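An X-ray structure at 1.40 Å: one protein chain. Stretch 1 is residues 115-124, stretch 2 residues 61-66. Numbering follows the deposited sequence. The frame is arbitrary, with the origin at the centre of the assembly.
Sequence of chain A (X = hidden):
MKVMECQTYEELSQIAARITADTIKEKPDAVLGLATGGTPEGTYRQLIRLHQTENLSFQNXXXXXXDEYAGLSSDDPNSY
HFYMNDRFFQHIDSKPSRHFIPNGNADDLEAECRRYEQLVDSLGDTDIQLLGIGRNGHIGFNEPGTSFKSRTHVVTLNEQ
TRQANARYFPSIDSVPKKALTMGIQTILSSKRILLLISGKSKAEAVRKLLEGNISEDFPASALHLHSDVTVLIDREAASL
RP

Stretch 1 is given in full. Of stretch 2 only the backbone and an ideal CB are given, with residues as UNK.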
ATOM      1  N   ARG A 115       7.861  17.557   1.329  1.00 10.54           N
ATOM      2  CA  ARG A 115       6.542  18.099   1.726  1.00 11.70           C
ATOM      3  C   ARG A 115       5.571  16.990   2.066  1.00  9.13           C
ATOM      4  O   ARG A 115       4.770  17.126   2.982  1.00  8.96           O
ATOM      5  CB  ARG A 115       5.926  18.943   0.620  1.00 12.66           C
ATOM      6  CG  ARG A 115       6.660  20.265   0.320  1.00 15.73           C
ATOM      7  CD  ARG A 115       5.870  21.161  -0.666  1.00 18.12           C
ATOM      8  NE  ARG A 115       5.662  20.532  -1.983  1.00 22.63           N
ATOM      9  CZ  ARG A 115       6.429  20.709  -3.074  1.00 23.41           C
ATOM     10  NH1 ARG A 115       7.477  21.538  -3.047  1.00 23.44           N
ATOM     11  NH2 ARG A 115       6.155  20.053  -4.211  1.00 19.85           N
ATOM     12  N   TYR A 116       5.662  15.868   1.366  1.00  8.33           N
ATOM     13  CA  TYR A 116       4.730  14.768   1.612  1.00  7.76           C
ATOM     14  C   TYR A 116       4.991  14.173   2.975  1.00  8.07           C
ATOM     15  O   TYR A 116       4.055  13.873   3.723  1.00  8.17           O
ATOM     16  CB  TYR A 116       4.850  13.706   0.523  1.00  7.86           C
ATOM     17  CG  TYR A 116       3.673  12.710   0.504  1.00  6.61           C
ATOM     18  CD1 TYR A 116       2.450  13.079   0.023  1.00  6.81           C
ATOM     19  CD2 TYR A 116       3.814  11.407   0.985  1.00  7.03           C
ATOM     20  CE1 TYR A 116       1.411  12.178  -0.049  1.00  6.74           C
ATOM     21  CE2 TYR A 116       2.782  10.494   0.963  1.00  6.62           C
ATOM     22  CZ  TYR A 116       1.565  10.891   0.432  1.00  6.31           C
ATOM     23  OH  TYR A 116       0.473  10.043   0.342  1.00  7.26           O
ATOM     24  N   GLU A 117       6.269  13.969   3.300  1.00  8.53           N
ATOM     25  CA  GLU A 117       6.614  13.422   4.606  1.00  9.15           C
ATOM     26  C   GLU A 117       6.130  14.362   5.705  1.00  8.35           C
ATOM     27  O   GLU A 117       5.615  13.940   6.734  1.00  9.08           O
ATOM     28  CB  GLU A 117       8.111  13.188   4.716  1.00  9.85           C
ATOM     29  CG  GLU A 117       8.560  12.503   6.006  1.00  9.89           C
ATOM     30  CD  GLU A 117       8.216  11.033   6.088  1.00 11.13           C
ATOM     31  OE1 GLU A 117       8.274  10.313   5.057  1.00  9.26           O
ATOM     32  OE2 GLU A 117       7.922  10.548   7.200  1.00 14.02           O
ATOM     33  N   GLN A 118       6.337  15.665   5.495  1.00  9.09           N
ATOM     34  CA  GLN A 118       5.882  16.667   6.455  1.00 10.12           C
ATOM     35  C   GLN A 118       4.362  16.633   6.641  1.00  9.72           C
ATOM     36  O   GLN A 118       3.864  16.764   7.749  1.00 10.05           O
ATOM     37  CB  GLN A 118       6.414  18.054   6.058  1.00 10.28           C
ATOM     38  CG  GLN A 118       7.884  18.214   6.367  1.00 12.01           C
ATOM     39  CD  GLN A 118       8.607  19.255   5.573  1.00 14.92           C
ATOM     40  OE1 GLN A 118       9.856  19.389   5.682  1.00 20.85           O
ATOM     41  NE2 GLN A 118       7.886  20.016   4.787  1.00 14.52           N
ATOM     42  N   LEU A 119       3.644  16.396   5.539  1.00  9.26           N
ATOM     43  CA  LEU A 119       2.197  16.283   5.618  1.00 10.52           C
ATOM     44  C   LEU A 119       1.796  15.090   6.424  1.00  9.35           C
ATOM     45  O   LEU A 119       0.942  15.184   7.275  1.00  9.55           O
ATOM     46  CB  LEU A 119       1.639  16.215   4.218  1.00 11.08           C
ATOM     47  CG  LEU A 119       0.144  15.944   4.074  1.00 12.21           C
ATOM     48  CD1 LEU A 119      -0.695  16.999   4.772  1.00 14.62           C
ATOM     49  CD2 LEU A 119      -0.132  15.882   2.592  1.00 14.45           C
ATOM     50  N   VAL A 120       2.385  13.932   6.143  1.00  9.41           N
ATOM     51  CA  VAL A 120       2.043  12.731   6.912  1.00 11.13           C
ATOM     52  C   VAL A 120       2.276  12.975   8.402  1.00 11.25           C
ATOM     53  O   VAL A 120       1.449  12.597   9.216  1.00 11.19           O
ATOM     54  CB  VAL A 120       2.848  11.494   6.406  1.00 11.34           C
ATOM     55  CG1 VAL A 120       2.554  10.237   7.253  1.00 13.95           C
ATOM     56  CG2 VAL A 120       2.506  11.230   4.956  1.00 10.07           C
ATOM     57  N   ASP A 121       3.388  13.623   8.770  1.00 11.34           N
ATOM     58  CA  ASP A 121       3.625  13.923  10.183  1.00 12.15           C
ATOM     59  C   ASP A 121       2.560  14.822  10.759  1.00 11.96           C
ATOM     60  O   ASP A 121       2.064  14.582  11.860  1.00 13.61           O
ATOM     61  CB  ASP A 121       4.991  14.561  10.381  1.00 13.40           C
ATOM     62  CG  ASP A 121       5.302  14.835  11.855  1.00 14.40           C
ATOM     63  OD1 ASP A 121       5.930  13.973  12.468  1.00 19.63           O
ATOM     64  OD2 ASP A 121       4.915  15.884  12.402  1.00 20.61           O
ATOM     65  N   SER A 122       2.174  15.833  10.000  1.00 11.92           N
ATOM     66  CA  SER A 122       1.196  16.792  10.493  1.00 12.62           C
ATOM     67  C   SER A 122      -0.188  16.181  10.702  1.00 13.27           C
ATOM     68  O   SER A 122      -0.998  16.663  11.509  1.00 14.02           O
ATOM     69  CB  SER A 122       1.106  17.989   9.572  1.00 13.90           C
ATOM     70  OG  SER A 122       0.263  17.714   8.465  1.00 17.21           O
ATOM     71  N   LEU A 123      -0.459  15.105   9.971  1.00 13.56           N
ATOM     72  CA  LEU A 123      -1.745  14.420  10.110  1.00 14.01           C
ATOM     73  C   LEU A 123      -1.829  13.595  11.363  1.00 15.25           C
ATOM     74  O   LEU A 123      -2.903  13.108  11.699  1.00 16.14           O
ATOM     75  CB  LEU A 123      -2.030  13.566   8.876  1.00 13.89           C
ATOM     76  CG  LEU A 123      -2.159  14.340   7.581  1.00 14.38           C
ATOM     77  CD1 LEU A 123      -2.210  13.354   6.382  1.00 15.92           C
ATOM     78  CD2 LEU A 123      -3.352  15.238   7.614  1.00 17.26           C
ATOM     79  N   GLY A 124      -0.711  13.425  12.050  1.00 14.52           N
ATOM     80  CA  GLY A 124      -0.637  12.545  13.188  1.00 15.95           C
ATOM     81  C   GLY A 124      -0.216  11.135  12.854  1.00 16.12           C
ATOM     82  O   GLY A 124      -0.443  10.233  13.628  1.00 17.12           O
ATOM     83  N   UNK A  61     -12.828  10.826   7.142  1.00 10.66           N
ATOM     84  CA  UNK A  61     -11.542  10.161   6.973  1.00 10.55           C
ATOM     85  C   UNK A  61     -10.570  11.030   6.201  1.00  9.35           C
ATOM     86  O   UNK A  61     -10.962  11.905   5.423  1.00 10.22           O
ATOM     87  CB  UNK A  61     -11.723   8.819   6.260  1.00 10.55           C
ATOM     88  N   UNK A  62      -9.303  10.798   6.485  1.00  7.85           N
ATOM     89  CA  UNK A  62      -8.189  11.301   5.685  1.00  7.26           C
ATOM     90  C   UNK A  62      -7.423  10.105   5.179  1.00  6.26           C
ATOM     91  O   UNK A  62      -7.312   9.128   5.894  1.00  7.49           O
ATOM     92  CB  UNK A  62      -7.285  12.240   6.486  1.00  7.26           C
ATOM     93  N   UNK A  63      -6.877  10.189   3.959  1.00  6.36           N
ATOM     94  CA  UNK A  63      -6.018   9.103   3.469  1.00  6.58           C
ATOM     95  C   UNK A  63      -4.703   9.605   2.926  1.00  5.87           C
ATOM     96  O   UNK A  63      -4.621  10.728   2.383  1.00  5.61           O
ATOM     97  CB  UNK A  63      -6.740   8.305   2.382  1.00  6.58           C
ATOM     98  N   UNK A  64      -3.680   8.744   3.059  1.00  6.19           N
ATOM     99  CA  UNK A  64      -2.369   8.981   2.454  1.00  6.28           C
ATOM    100  C   UNK A  64      -1.989   7.695   1.715  1.00  5.33           C
ATOM    101  O   UNK A  64      -2.133   6.584   2.246  1.00  7.54           O
ATOM    102  CB  UNK A  64      -1.320   9.364   3.500  1.00  6.28           C
ATOM    103  N   UNK A  65      -1.530   7.847   0.475  1.00  4.37           N
ATOM    104  CA  UNK A  65      -1.114   6.704  -0.305  1.00  5.12           C
ATOM    105  C   UNK A  65       0.397   6.493  -0.221  1.00  5.37           C
ATOM    106  O   UNK A  65       1.172   7.438  -0.039  1.00  6.31           O
ATOM    107  CB  UNK A  65      -1.547   6.878  -1.762  1.00  5.12           C
ATOM    108  N   UNK A  66       0.804   5.247  -0.395  1.00  6.21           N
ATOM    109  CA  UNK A  66       2.210   4.877  -0.350  1.00  6.47           C
ATOM    110  C   UNK A  66       3.052   5.533  -1.406  1.00  6.89           C
ATOM    111  O   UNK A  66       4.197   5.911  -1.157  1.00  7.94           O
ATOM    112  CB  UNK A  66       2.349   3.359  -0.478  1.00  6.47           C
TER

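Position 61 lies ahead of the strand, and nothing of the helical stretch comes within 5.5 Å of its ideal CB. Its backbone angles, -77/153, are extended and admit almost any side chain, so the helix cannot decide the choice. The deposited residue is Ile-61, which makes no contact here.

At position 62 the strand has begun, and the CA-to-CB bond points toward stretch 1. What it meets is apolar: Leu-123 CD2 lies 5.1 Å from the ideal CB, and no charge or polar group of stretch 1 is close. That spacing leaves room for a methyl group or two, and the extended angles, -119/145, favour a beta-branched residue; valine, isoleucine or threonine would all serve. The residue is Thr-62. Its methyl CG2 comes within 4.0 Å of Leu-123 CD1, while OG1 is hydrogen-bonded elsewhere in the structure, so the hydroxyl is satisfied.

The alternation of a strand turns position 63 away from the helix, which therefore sets no preference beyond tolerance of extended angles. Thr-63 is found there.

Position 64 again points toward the helix, and here stretch 1 presents three side chains to the ideal CB: Tyr-116 OH at 3.7 Å, Val-120 CG2 at 4.5 Å and Leu-123 CD1 at 5.0 Å. A compact apolar side chain is called for, and the angles of -131/133 suit beta-branching; valine is an obvious candidate, with alanine possible at the cost of contact. The deposited Val-64 sends CG1 to within 3.6 Å of Leu-123 CD1 and 4.2 Å of Val-120 CG2, packing against both, while its CB sits 3.6 Å from Tyr-116 OH.

At position 65 the CB points away, yet the backbone matters. The hydroxyl of Tyr-116 donates a hydrogen bond to the carbonyl, with OH 2.7 Å from O of residue 65, and this oxygen lies at the edge of the ring, near its plane. Because the partner is a main-chain atom, the bond does not specify a side chain; polar or apolar residues could fit as far as the helix is concerned. The residue is Asn-65. Its CB passes 4.3 Å from Tyr-116 OH, but its side-chain amide plays no part in the bond donated by the tyrosine.

Position 66 follows the strand with angles of -62/-42, in the helical region, and its CB points away from stretch 1. Many residues accept such a conformation, leucine among them; the deposited Leu-66 makes no contact, its CB, the nearest side-chain atom, lying 7.0 Å from Tyr-116 OH.

Stretch 2 (61-66) ITTVNL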
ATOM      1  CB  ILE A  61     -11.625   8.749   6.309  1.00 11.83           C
ATOM      2  CG1 ILE A  61     -11.880   8.790   4.790  1.00 13.86           C
ATOM      3  CG2 ILE A  61     -12.599   7.841   7.058  1.00 13.30           C
ATOM      4  CD1 ILE A  61     -11.595   7.463   4.089  1.00 15.47           C
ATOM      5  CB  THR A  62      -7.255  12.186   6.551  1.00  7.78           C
ATOM      6  OG1 THR A  62      -8.021  13.303   7.045  1.00 10.67           O
ATOM      7  CG2 THR A  62      -6.059  12.659   5.787  1.00 10.28           C
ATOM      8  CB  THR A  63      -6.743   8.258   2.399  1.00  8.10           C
ATOM      9  OG1 THR A  63      -6.937   8.997   1.193  1.00  6.63           O
ATOM     10  CG2 THR A  63      -8.099   7.799   2.890  1.00  8.57           C
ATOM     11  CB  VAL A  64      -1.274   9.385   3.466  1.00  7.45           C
ATOM     12  CG1 VAL A  64      -1.606  10.741   4.033  1.00 10.24           C
ATOM     13  CG2 VAL A  64      -1.138   8.408   4.592  1.00 10.40           C
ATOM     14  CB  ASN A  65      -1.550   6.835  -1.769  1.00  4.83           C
ATOM     15  CG  ASN A  65      -2.793   6.056  -2.063  1.00  5.13           C
ATOM     16  OD1 ASN A  65      -2.734   4.959  -2.716  1.00  9.73           O
ATOM     17  ND2 ASN A  65      -3.893   6.521  -1.565  1.00  3.99           N
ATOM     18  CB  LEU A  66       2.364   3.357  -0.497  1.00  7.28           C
ATOM     19  CG  LEU A  66       1.961   2.500   0.679  1.00  7.17           C
ATOM     20  CD1 LEU A  66       1.840   1.031   0.286  1.00  8.14           C
ATOM     21  CD2 LEU A  66       2.969   2.622   1.800  1.00  7.11           C
TER
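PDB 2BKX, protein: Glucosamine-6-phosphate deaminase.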